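Long-range contacts in cytochrome C-type biogenesis protein ccmF (Thermus thermophilus, PDB 6ZMQ), which probably works as a membrane-embedded heme lyase in cytochrome c maturation, holding heme b and thought to help deliver heme to the apocytochrome: residues L192-F197 against F233-K238; G196-S201 against A298-L303; R546-V552 against E564-D570. All coordinates share one frame; numbering follows the deposited sequence.

Interaction 1: L192-F197 against F233-K238; sequences LMYLGF and FLTAGK. With PTY (phosphatidylethanolamine), chain G.
Phe233 on 233-238 packs against one side of helix segment 192-197, meeting Leu192, Leu195 and Gly196. The two segments run nearly antiparallel, at 157°, with their axes 8.1 Å apart. Such closeness goes with a glycine on each side: Gly196 CA lies 4.9 Å from Phe233 CA, and Gly237 faces Leu192.

Phe233 can be followed outward. Its CB rests on the partner backbone, against Leu192 O and 3.8 Å from Gly196 CA. With CG anti to the carbonyl carbon (chi1 -79°), the ring swings out beside Leu195, its CG and CD2 against Leu195 CB. Further out, Leu195 CD1 stands above the ring centre in a CH-pi contact, 3.9 Å from the Phe233 centroid and 13° off the normal. At the edge, near the ring plane, Phe233 CD1 meets Leu192 CD1 at 3.8 Å. At the tip, CE1 and CZ meet both Leu195 CD1 and lipid C37, which lies over the opposite face toward the rim, so acyl chain and leucine methyl sandwich the ring.

Leu192 CD1 also touches Ala236 CB, at 3.7 Å. On the flank away from the lipid, Met193 bends its chain to bring CE 3.7 Å from Gly237 C, while Leu234 CD1 lies 3.6 Å from Gly196 CA.

These transmembrane helices, 185-213 and 224-247, are thus lipid-facing along one flank, with helix 110-129 behind Leu195, helix 288-307 beside Met193 and helix 266-284 against Leu234.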
loop_
_atom_site.group_PDB
_atom_site.type_symbol
_atom_site.label_atom_id
_atom_site.label_comp_id
_atom_site.label_asym_id
_atom_site.label_seq_id
_atom_site.Cartn_x
_atom_site.Cartn_y
_atom_site.Cartn_z
ATOM N N LEU A 192 -2.196 4.366 -5.716
ATOM C CA LEU A 192 -2.694 3.875 -4.430
ATOM C C LEU A 192 -1.689 4.071 -3.302
ATOM O O LEU A 192 -2.076 4.264 -2.140
ATOM C CB LEU A 192 -3.038 2.389 -4.553
ATOM C CG LEU A 192 -4.507 2.012 -4.651
ATOM C CD1 LEU A 192 -5.073 2.239 -3.290
ATOM C CD2 LEU A 192 -5.287 2.836 -5.666
ATOM N N MET A 193 -0.396 4.001 -3.613
ATOM C CA MET A 193 0.581 4.305 -2.581
ATOM C C MET A 193 0.933 5.787 -2.519
ATOM O O MET A 193 1.198 6.291 -1.418
ATOM C CB MET A 193 1.802 3.409 -2.739
ATOM C CG MET A 193 1.580 2.130 -1.962
ATOM S SD MET A 193 2.747 0.783 -2.060
ATOM C CE MET A 193 1.554 -0.476 -2.463
ATOM N N TYR A 194 0.926 6.494 -3.668
ATOM C CA TYR A 194 1.295 7.916 -3.668
ATOM C C TYR A 194 0.283 8.735 -2.873
ATOM O O TYR A 194 0.669 9.498 -1.972
ATOM C CB TYR A 194 1.411 8.457 -5.099
ATOM C CG TYR A 194 2.568 7.920 -5.940
ATOM C CD1 TYR A 194 3.612 7.198 -5.365
ATOM C CD2 TYR A 194 2.603 8.130 -7.315
ATOM C CE1 TYR A 194 4.655 6.690 -6.135
ATOM C CE2 TYR A 194 3.639 7.636 -8.093
ATOM C CZ TYR A 194 4.657 6.920 -7.498
ATOM O OH TYR A 194 5.679 6.433 -8.285
ATOM N N LEU A 195 -1.011 8.463 -3.119
ATOM C CA LEU A 195 -2.129 8.923 -2.295
ATOM C C LEU A 195 -1.921 8.587 -0.831
ATOM O O LEU A 195 -2.059 9.463 0.038
ATOM C CB LEU A 195 -3.423 8.260 -2.773
ATOM C CG LEU A 195 -4.095 8.700 -4.063
ATOM C CD1 LEU A 195 -5.292 7.823 -4.386
ATOM C CD2 LEU A 195 -4.513 10.131 -3.889
ATOM N N GLY A 196 -1.516 7.335 -0.561
ATOM C CA GLY A 196 -1.301 6.906 0.807
ATOM C C GLY A 196 -0.204 7.696 1.486
ATOM O O GLY A 196 -0.417 8.209 2.597
ATOM N N PHE A 197 0.889 7.973 0.738
ATOM C CA PHE A 197 1.997 8.751 1.285
ATOM C C PHE A 197 1.551 10.161 1.606
ATOM O O PHE A 197 1.809 10.658 2.712
ATOM C CB PHE A 197 3.182 8.771 0.310
ATOM C CG PHE A 197 4.242 9.827 0.627
ATOM C CD1 PHE A 197 5.236 9.568 1.552
ATOM C CD2 PHE A 197 4.263 11.066 -0.025
ATOM C CE1 PHE A 197 6.201 10.525 1.838
ATOM C CE2 PHE A 197 5.225 12.022 0.264
ATOM C CZ PHE A 197 6.197 11.748 1.191
ATOM N N PHE A 233 -5.591 3.645 1.804
ATOM C CA PHE A 233 -4.909 3.599 0.517
ATOM C C PHE A 233 -3.691 2.675 0.577
ATOM O O PHE A 233 -3.424 1.931 -0.378
ATOM C CB PHE A 233 -4.548 5.019 0.092
ATOM C CG PHE A 233 -5.715 5.783 -0.494
ATOM C CD1 PHE A 233 -6.549 5.182 -1.424
ATOM C CD2 PHE A 233 -6.001 7.083 -0.081
ATOM C CE1 PHE A 233 -7.630 5.866 -1.964
ATOM C CE2 PHE A 233 -7.095 7.773 -0.618
ATOM C CZ PHE A 233 -7.900 7.160 -1.557
ATOM N N LEU A 234 -2.979 2.661 1.716
ATOM C CA LEU A 234 -1.904 1.686 1.936
ATOM C C LEU A 234 -2.398 0.239 1.962
ATOM O O LEU A 234 -1.751 -0.643 1.377
ATOM C CB LEU A 234 -1.141 2.000 3.230
ATOM C CG LEU A 234 0.209 2.724 3.146
ATOM C CD1 LEU A 234 0.146 4.055 2.502
ATOM C CD2 LEU A 234 0.783 2.888 4.553
ATOM N N THR A 235 -3.514 -0.041 2.650
ATOM C CA THR A 235 -3.977 -1.425 2.747
ATOM C C THR A 235 -4.544 -1.909 1.414
ATOM O O THR A 235 -4.318 -3.063 1.028
ATOM C CB THR A 235 -4.962 -1.622 3.928
ATOM O OG1 THR A 235 -5.132 -3.021 4.197
ATOM C CG2 THR A 235 -6.337 -0.979 3.769
ATOM N N ALA A 236 -5.246 -1.031 0.678
ATOM C CA ALA A 236 -5.715 -1.382 -0.658
ATOM C C ALA A 236 -4.556 -1.586 -1.636
ATOM O O ALA A 236 -4.618 -2.462 -2.504
ATOM C CB ALA A 236 -6.693 -0.326 -1.165
ATOM N N GLY A 237 -3.476 -0.808 -1.478
ATOM C CA GLY A 237 -2.276 -1.035 -2.271
ATOM C C GLY A 237 -1.592 -2.365 -1.990
ATOM O O GLY A 237 -1.163 -3.055 -2.919
ATOM N N LYS A 238 -1.462 -2.735 -0.708
ATOM C CA LYS A 238 -0.798 -4.000 -0.376
ATOM C C LYS A 238 -1.628 -5.215 -0.788
ATOM O O LYS A 238 -1.090 -6.176 -1.361
ATOM C CB LYS A 238 -0.440 -4.047 1.112
ATOM C CG LYS A 238 0.571 -5.160 1.553
ATOM C CD LYS A 238 1.729 -5.554 0.582
ATOM C CE LYS A 238 2.748 -4.460 0.170
ATOM N NZ LYS A 238 3.523 -4.920 -1.033
HETATM C C1 PTY G . -15.484 11.784 4.895
HETATM C C2 PTY G . -16.818 13.212 12.505
HETATM C C3 PTY G . -16.116 14.266 11.646
HETATM O O4 PTY G . -14.296 11.257 4.356
HETATM C C5 PTY G . -14.992 13.428 6.853
HETATM C C6 PTY G . -15.340 13.247 5.354
HETATM O O7 PTY G . -16.519 13.933 5.017
HETATM C C8 PTY G . -16.387 14.854 3.969
HETATM O O10 PTY G . -15.608 15.741 4.054
HETATM C C11 PTY G . -17.262 14.728 2.719
HETATM C C12 PTY G . -16.422 14.831 1.445
HETATM C C13 PTY G . -17.227 14.307 0.254
HETATM C C14 PTY G . -16.677 12.956 -0.201
HETATM C C15 PTY G . -17.482 11.813 0.419
HETATM C C16 PTY G . -17.034 10.510 -0.245
HETATM C C17 PTY G . -17.682 9.325 0.470
HETATM C C18 PTY G . -17.070 8.017 -0.029
HETATM C C19 PTY G . -17.190 7.888 -1.550
HETATM C C20 PTY G . -16.188 6.844 -2.051
HETATM C C21 PTY G . -16.553 6.475 -3.489
HETATM C C22 PTY G . -15.678 5.348 -4.036
HETATM C C23 PTY G . -15.704 4.128 -3.113
HETATM C C24 PTY G . -14.654 3.106 -3.554
HETATM C C25 PTY G . -13.268 3.739 -3.687
HETATM C C26 PTY G . -12.495 2.901 -4.702
HETATM C C27 PTY G . -11.575 3.806 -5.513
HETATM C C28 PTY G . -11.353 3.163 -6.877
HETATM C C29 PTY G . -11.736 4.183 -7.946
HETATM C C30 PTY G . -14.135 11.297 2.958
HETATM C C31 PTY G . -14.143 10.021 2.102
HETATM O O30 PTY G . -13.986 12.344 2.426
HETATM C C32 PTY G . -13.232 10.184 0.873
HETATM C C33 PTY G . -13.465 9.101 -0.193
HETATM C C34 PTY G . -12.212 8.239 -0.387
HETATM C C35 PTY G . -12.192 7.106 0.638
HETATM C C36 PTY G . -11.683 5.795 0.038
HETATM C C37 PTY G . -10.403 5.347 0.747
HETATM C C38 PTY G . -10.685 4.178 1.692
HETATM C C39 PTY G . -11.197 2.964 0.918
HETATM C C40 PTY G . -10.014 2.242 0.285
HETATM C C41 PTY G . -10.478 1.497 -0.962
HETATM C C42 PTY G . -9.705 2.075 -2.143
HETATM C C43 PTY G . -9.531 1.018 -3.229
HETATM C C44 PTY G . -8.678 1.585 -4.361
HETATM P P1 PTY G . -16.448 13.943 9.047
HETATM O O11 PTY G . -15.602 13.730 10.452
HETATM O O12 PTY G . -17.901 13.666 9.342
HETATM O O13 PTY G . -16.366 15.395 8.642
HETATM O O14 PTY G . -15.945 12.977 7.791
HETATM N N1 PTY G . -16.101 13.064 13.761
#

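Interaction 2: G196-S201 against A298-L303; sequences GFVGLS and AFAATL
Thr302 pushes its CG2 methyl into the surface of helix segment 196-201, where it sits 3.5 Å from Phe197 CB and lies at the edge of the Phe197 ring, in its plane. CG2 is placed there because it stands anti to the threonine N, which turns OG1 back along its own helix.

The reciprocal bump is the Phe197 ring. With its CG anti to the backbone N (chi1 166°), it reaches across to the hollow formed by Phe299 and Leu303, touching Leu303 CB through CE1 at 3.6 Å. Phe197 and Phe299 are tilted by only 22°, yet their centroids are 5.1 Å apart; the planes are slid so far that the rings barely overlap and meet chiefly through their CE1 and CZ atoms. Beyond them, Phe299 CE1 rests 3.6 Å from Ser201 CA. On the other flank of Thr302, the Leu200 methyl CD1 fits between Ala298 CB, at 3.8 Å, and Thr302 OG1, at 3.6 Å. The segment axes, antiparallel at 153°, stay 9.1 Å apart.

All the residues that touch are buried and the contact is dispersive. Its one hydroxyl at the centre is satisfied internally: Thr302 OG1 donates to Ala298 O at 2.7 Å, from the face of that carbonyl opposite to Thr302 N. The threonine therefore presents the neighbouring helix with an essentially apolar surface, suited to a membrane interior.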
loop_
_atom_site.group_PDB
_atom_site.type_symbol
_atom_site.label_atom_id
_atom_site.label_comp_id
_atom_site.label_asym_id
_atom_site.label_seq_id
_atom_site.Cartn_x
_atom_site.Cartn_y
_atom_site.Cartn_z
ATOM N N GLY A 196 -1.516 7.335 -0.561
ATOM C CA GLY A 196 -1.301 6.906 0.807
ATOM C C GLY A 196 -0.204 7.696 1.486
ATOM O O GLY A 196 -0.417 8.209 2.597
ATOM N N PHE A 197 0.889 7.973 0.738
ATOM C CA PHE A 197 1.997 8.751 1.285
ATOM C C PHE A 197 1.551 10.161 1.606
ATOM O O PHE A 197 1.809 10.658 2.712
ATOM C CB PHE A 197 3.182 8.771 0.310
ATOM C CG PHE A 197 4.242 9.827 0.627
ATOM C CD1 PHE A 197 5.236 9.568 1.552
ATOM C CD2 PHE A 197 4.263 11.066 -0.025
ATOM C CE1 PHE A 197 6.201 10.525 1.838
ATOM C CE2 PHE A 197 5.225 12.022 0.264
ATOM C CZ PHE A 197 6.197 11.748 1.191
ATOM N N VAL A 198 0.777 10.767 0.697
ATOM C CA VAL A 198 0.465 12.172 0.899
ATOM C C VAL A 198 -0.608 12.306 1.971
ATOM O O VAL A 198 -0.621 13.314 2.700
ATOM C CB VAL A 198 0.147 12.876 -0.439
ATOM C CG1 VAL A 198 1.310 12.685 -1.392
ATOM C CG2 VAL A 198 -1.077 12.338 -1.080
ATOM N N GLY A 199 -1.390 11.231 2.202
ATOM C CA GLY A 199 -2.225 11.179 3.390
ATOM C C GLY A 199 -1.404 11.199 4.660
ATOM O O GLY A 199 -1.528 12.126 5.461
ATOM N N LEU A 200 -0.395 10.321 4.740
ATOM C CA LEU A 200 0.486 10.306 5.906
ATOM C C LEU A 200 1.424 11.513 5.940
ATOM O O LEU A 200 2.177 11.666 6.912
ATOM C CB LEU A 200 1.288 9.004 5.968
ATOM C CG LEU A 200 0.625 7.780 6.609
ATOM C CD1 LEU A 200 1.698 6.800 7.023
ATOM C CD2 LEU A 200 -0.250 8.145 7.814
ATOM N N SER A 201 1.421 12.359 4.893
ATOM C CA SER A 201 2.141 13.623 4.971
ATOM C C SER A 201 1.538 14.540 6.018
ATOM O O SER A 201 2.258 15.092 6.862
ATOM C CB SER A 201 2.150 14.306 3.611
ATOM O OG SER A 201 0.959 15.033 3.391
ATOM N N ALA A 298 6.359 5.910 10.264
ATOM C CA ALA A 298 5.422 5.517 9.214
ATOM C C ALA A 298 5.496 6.427 7.998
ATOM O O ALA A 298 5.444 5.945 6.861
ATOM C CB ALA A 298 3.996 5.506 9.770
ATOM N N PHE A 299 5.651 7.743 8.213
ATOM C CA PHE A 299 5.703 8.686 7.102
ATOM C C PHE A 299 6.979 8.530 6.280
ATOM O O PHE A 299 6.930 8.498 5.042
ATOM C CB PHE A 299 5.579 10.109 7.638
ATOM C CG PHE A 299 5.962 11.159 6.645
ATOM C CD1 PHE A 299 5.130 11.433 5.576
ATOM C CD2 PHE A 299 7.161 11.870 6.767
ATOM C CE1 PHE A 299 5.476 12.391 4.649
ATOM C CE2 PHE A 299 7.506 12.825 5.827
ATOM C CZ PHE A 299 6.659 13.078 4.770
ATOM N N ALA A 300 8.140 8.485 6.945
ATOM C CA ALA A 300 9.389 8.309 6.198
ATOM C C ALA A 300 9.504 6.904 5.601
ATOM O O ALA A 300 10.124 6.721 4.533
ATOM C CB ALA A 300 10.583 8.606 7.096
ATOM N N ALA A 301 8.890 5.910 6.259
ATOM C CA ALA A 301 8.766 4.576 5.690
ATOM C C ALA A 301 7.950 4.598 4.410
ATOM O O ALA A 301 8.329 3.963 3.420
ATOM C CB ALA A 301 8.129 3.643 6.717
ATOM N N THR A 302 6.827 5.333 4.415
ATOM C CA THR A 302 5.993 5.449 3.222
ATOM C C THR A 302 6.706 6.208 2.112
ATOM O O THR A 302 6.478 5.913 0.935
ATOM C CB THR A 302 4.657 6.125 3.551
ATOM O OG1 THR A 302 4.024 5.441 4.634
ATOM C CG2 THR A 302 3.726 6.037 2.352
ATOM N N LEU A 303 7.586 7.155 2.471
ATOM C CA LEU A 303 8.468 7.799 1.493
ATOM C C LEU A 303 9.362 6.787 0.785
ATOM O O LEU A 303 9.358 6.685 -0.451
ATOM C CB LEU A 303 9.338 8.864 2.163
ATOM C CG LEU A 303 10.443 9.374 1.225
ATOM C CD1 LEU A 303 9.921 10.334 0.146
ATOM C CD2 LEU A 303 11.592 9.947 2.011
#

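Interaction 3: R546-V552 against E564-D570; sequences RMTFQGV and EALLKTD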
loop_
_atom_site.group_PDB
_atom_site.type_symbol
_atom_site.label_atom_id
_atom_site.label_comp_id
_atom_site.label_asym_id
_atom_site.label_seq_id
_atom_site.Cartn_x
_atom_site.Cartn_y
_atom_site.Cartn_z
ATOM N N ARG A 546 -8.080 -34.425 -13.615
ATOM C CA ARG A 546 -7.126 -34.929 -14.622
ATOM C C ARG A 546 -7.301 -34.125 -15.900
ATOM O O ARG A 546 -8.397 -34.063 -16.396
ATOM C CB ARG A 546 -7.284 -36.437 -14.836
ATOM C CG ARG A 546 -8.326 -36.831 -15.873
ATOM C CD ARG A 546 -8.028 -38.094 -16.675
ATOM N NE ARG A 546 -9.243 -38.514 -17.356
ATOM C CZ ARG A 546 -9.773 -37.898 -18.400
ATOM N NH1 ARG A 546 -9.180 -36.841 -18.914
ATOM N NH2 ARG A 546 -10.896 -38.336 -18.925
ATOM N N MET A 547 -6.229 -33.468 -16.310
ATOM C CA MET A 547 -6.135 -32.681 -17.527
ATOM C C MET A 547 -5.434 -33.498 -18.610
ATOM O O MET A 547 -4.909 -34.578 -18.346
ATOM C CB MET A 547 -5.395 -31.383 -17.235
ATOM C CG MET A 547 -4.120 -31.648 -16.487
ATOM S SD MET A 547 -3.036 -30.248 -16.264
ATOM C CE MET A 547 -2.598 -30.556 -14.562
ATOM N N THR A 548 -5.425 -32.982 -19.844
ATOM C CA THR A 548 -4.673 -33.580 -20.946
ATOM C C THR A 548 -4.380 -32.511 -21.992
ATOM O O THR A 548 -5.091 -31.509 -22.096
ATOM C CB THR A 548 -5.407 -34.772 -21.593
ATOM O OG1 THR A 548 -4.633 -35.275 -22.690
ATOM C CG2 THR A 548 -6.782 -34.374 -22.093
ATOM N N PHE A 549 -3.323 -32.738 -22.771
ATOM C CA PHE A 549 -2.830 -31.767 -23.745
ATOM C C PHE A 549 -3.592 -31.908 -25.061
ATOM O O PHE A 549 -3.808 -33.019 -25.550
ATOM C CB PHE A 549 -1.319 -31.959 -23.942
ATOM C CG PHE A 549 -0.582 -30.724 -24.426
ATOM C CD1 PHE A 549 -0.749 -30.244 -25.712
ATOM C CD2 PHE A 549 0.252 -30.025 -23.570
ATOM C CE1 PHE A 549 -0.086 -29.118 -26.142
ATOM C CE2 PHE A 549 0.918 -28.893 -23.997
ATOM C CZ PHE A 549 0.737 -28.442 -25.288
ATOM N N GLN A 550 -3.995 -30.763 -25.634
ATOM C CA GLN A 550 -4.759 -30.738 -26.878
ATOM C C GLN A 550 -4.222 -29.773 -27.930
ATOM O O GLN A 550 -4.934 -29.479 -28.895
ATOM C CB GLN A 550 -6.226 -30.398 -26.612
ATOM C CG GLN A 550 -7.011 -31.518 -26.004
ATOM C CD GLN A 550 -8.383 -31.084 -25.575
ATOM O OE1 GLN A 550 -8.636 -29.901 -25.328
ATOM N NE2 GLN A 550 -9.298 -32.034 -25.544
ATOM N N GLY A 551 -3.018 -29.255 -27.769
ATOM C CA GLY A 551 -2.385 -28.441 -28.783
ATOM C C GLY A 551 -2.025 -27.064 -28.264
ATOM O O GLY A 551 -2.238 -26.723 -27.101
ATOM N N VAL A 552 -1.447 -26.276 -29.167
ATOM C CA VAL A 552 -1.202 -24.860 -28.946
ATOM C C VAL A 552 -1.957 -24.102 -30.035
ATOM O O VAL A 552 -2.128 -24.607 -31.153
ATOM C CB VAL A 552 0.315 -24.524 -28.940
ATOM C CG1 VAL A 552 1.050 -25.340 -27.869
ATOM C CG2 VAL A 552 0.990 -24.741 -30.289
ATOM N N GLU A 564 -0.942 -20.657 -26.560
ATOM C CA GLU A 564 -2.014 -21.324 -25.840
ATOM C C GLU A 564 -1.587 -22.715 -25.403
ATOM O O GLU A 564 -0.690 -23.308 -25.999
ATOM C CB GLU A 564 -3.266 -21.433 -26.748
ATOM C CG GLU A 564 -4.032 -20.139 -26.926
ATOM C CD GLU A 564 -4.721 -19.683 -25.673
ATOM O OE1 GLU A 564 -4.978 -20.521 -24.781
ATOM O OE2 GLU A 564 -4.957 -18.466 -25.554
ATOM N N ALA A 565 -2.179 -23.193 -24.313
ATOM C CA ALA A 565 -2.289 -24.620 -24.016
ATOM C C ALA A 565 -3.750 -24.903 -23.674
ATOM O O ALA A 565 -4.232 -24.501 -22.609
ATOM C CB ALA A 565 -1.365 -25.035 -22.872
ATOM N N LEU A 566 -4.450 -25.593 -24.572
ATOM C CA LEU A 566 -5.857 -25.934 -24.375
ATOM C C LEU A 566 -5.932 -27.303 -23.714
ATOM O O LEU A 566 -5.389 -28.284 -24.230
ATOM C CB LEU A 566 -6.623 -25.941 -25.691
ATOM C CG LEU A 566 -6.364 -24.797 -26.655
ATOM C CD1 LEU A 566 -5.132 -25.149 -27.460
ATOM C CD2 LEU A 566 -7.551 -24.588 -27.530
ATOM N N LEU A 567 -6.576 -27.361 -22.560
ATOM C CA LEU A 567 -6.620 -28.556 -21.735
ATOM C C LEU A 567 -8.044 -29.113 -21.752
ATOM O O LEU A 567 -8.918 -28.557 -22.416
ATOM C CB LEU A 567 -6.135 -28.231 -20.318
ATOM C CG LEU A 567 -4.631 -28.179 -19.955
ATOM C CD1 LEU A 567 -3.695 -27.440 -20.934
ATOM C CD2 LEU A 567 -4.494 -27.546 -18.581
ATOM N N LYS A 568 -8.255 -30.262 -21.098
ATOM C CA LYS A 568 -9.566 -30.911 -21.049
ATOM C C LYS A 568 -9.806 -31.541 -19.681
ATOM O O LYS A 568 -8.914 -32.171 -19.121
ATOM C CB LYS A 568 -9.681 -31.989 -22.173
ATOM C CG LYS A 568 -10.752 -33.085 -21.981
ATOM C CD LYS A 568 -11.217 -33.704 -23.304
ATOM C CE LYS A 568 -10.512 -34.997 -23.694
ATOM N NZ LYS A 568 -10.249 -35.897 -22.538
ATOM N N THR A 569 -11.025 -31.394 -19.146
ATOM C CA THR A 569 -11.405 -32.097 -17.924
ATOM C C THR A 569 -12.829 -32.631 -18.049
ATOM O O THR A 569 -13.668 -32.027 -18.722
ATOM C CB THR A 569 -11.300 -31.203 -16.676
ATOM O OG1 THR A 569 -10.021 -30.556 -16.644
ATOM C CG2 THR A 569 -11.456 -32.040 -15.401
ATOM N N ASP A 570 -13.093 -33.775 -17.394
ATOM C CA ASP A 570 -14.404 -34.431 -17.188
ATOM C C ASP A 570 -15.405 -33.537 -16.436
ATOM O O ASP A 570 -15.067 -32.472 -15.856
ATOM C CB ASP A 570 -14.323 -35.895 -16.726
ATOM C CG ASP A 570 -15.225 -36.860 -17.499
ATOM O OD1 ASP A 570 -16.463 -36.725 -17.421
ATOM O OD2 ASP A 570 -14.683 -37.746 -18.187
#
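Gln550 N donates to Leu566 O at 3.2 Å, but the N-H...O angle of 125° makes this a weak bond. The charged pair is looser still: Arg546 NH2 and Asp570 OD2 form a long salt bridge of 3.9 Å, with guanidinium and carboxylate planes 83° apart and the oxygen well out of the guanidinium plane, so the attraction is of charges alone. Lys568 NZ lies at the guanidinium edge, 3.9 Å from Arg546 NH1, a like-charge approach that Asp570 may partly offset.

Along the pair the backbones also meet through CA-H...O contacts. Met547 CA points at Lys568 O over 3.2 Å, nearly straight at 162°, and in return Leu567 CA approaches Thr548 O at 3.3 Å. Val552 CA makes a more bent contact with Glu564 O.

Outward lies the packing. Met547 and Leu567 run alongside each other, and Met547 SD meets Leu567 CD2 at 3.8 Å. Phe549 turns to the same side, and all three side chains face strand 617-625. Thr548 CG2 lies 3.8 Å from Lys568 CB, and Leu566 bends its CD1 over Gly551.

Roughly antiparallel, the segments carry the pairing of hairpin strands 554-556 and 561-566 on irregularly. With weak or long polar links, cohesion probably comes mainly from burial of Met547, Phe549 and Leu567 against strand 617-625, the CA-H...O contacts adding a little, while Arg546, Lys568 and Asp570 lie toward solvent at one end.

Overall arrangement
Interactions 1 and 2 are neighbours, their centres 9 Å apart. Both use helix 185-213, share Gly196 and Phe197, and touch through Leu234 CD1 and Thr302 CG2. Helix 185-213 thus packs with helix 224-247 on one flank and helix 288-307 on another, all in the cytochrome c assembly part of the chain and in the predicted transmembrane bundle. Interaction 3 comes later, in the C-terminal part of CcmF, with its centre about 40 Å from that of interaction 1 and 48 Å from that of interaction 2. It belongs to the beta-rich part that projects beyond the helices. It shares no segment with the other two, its nearest atoms lying about 27 Å from interaction 1.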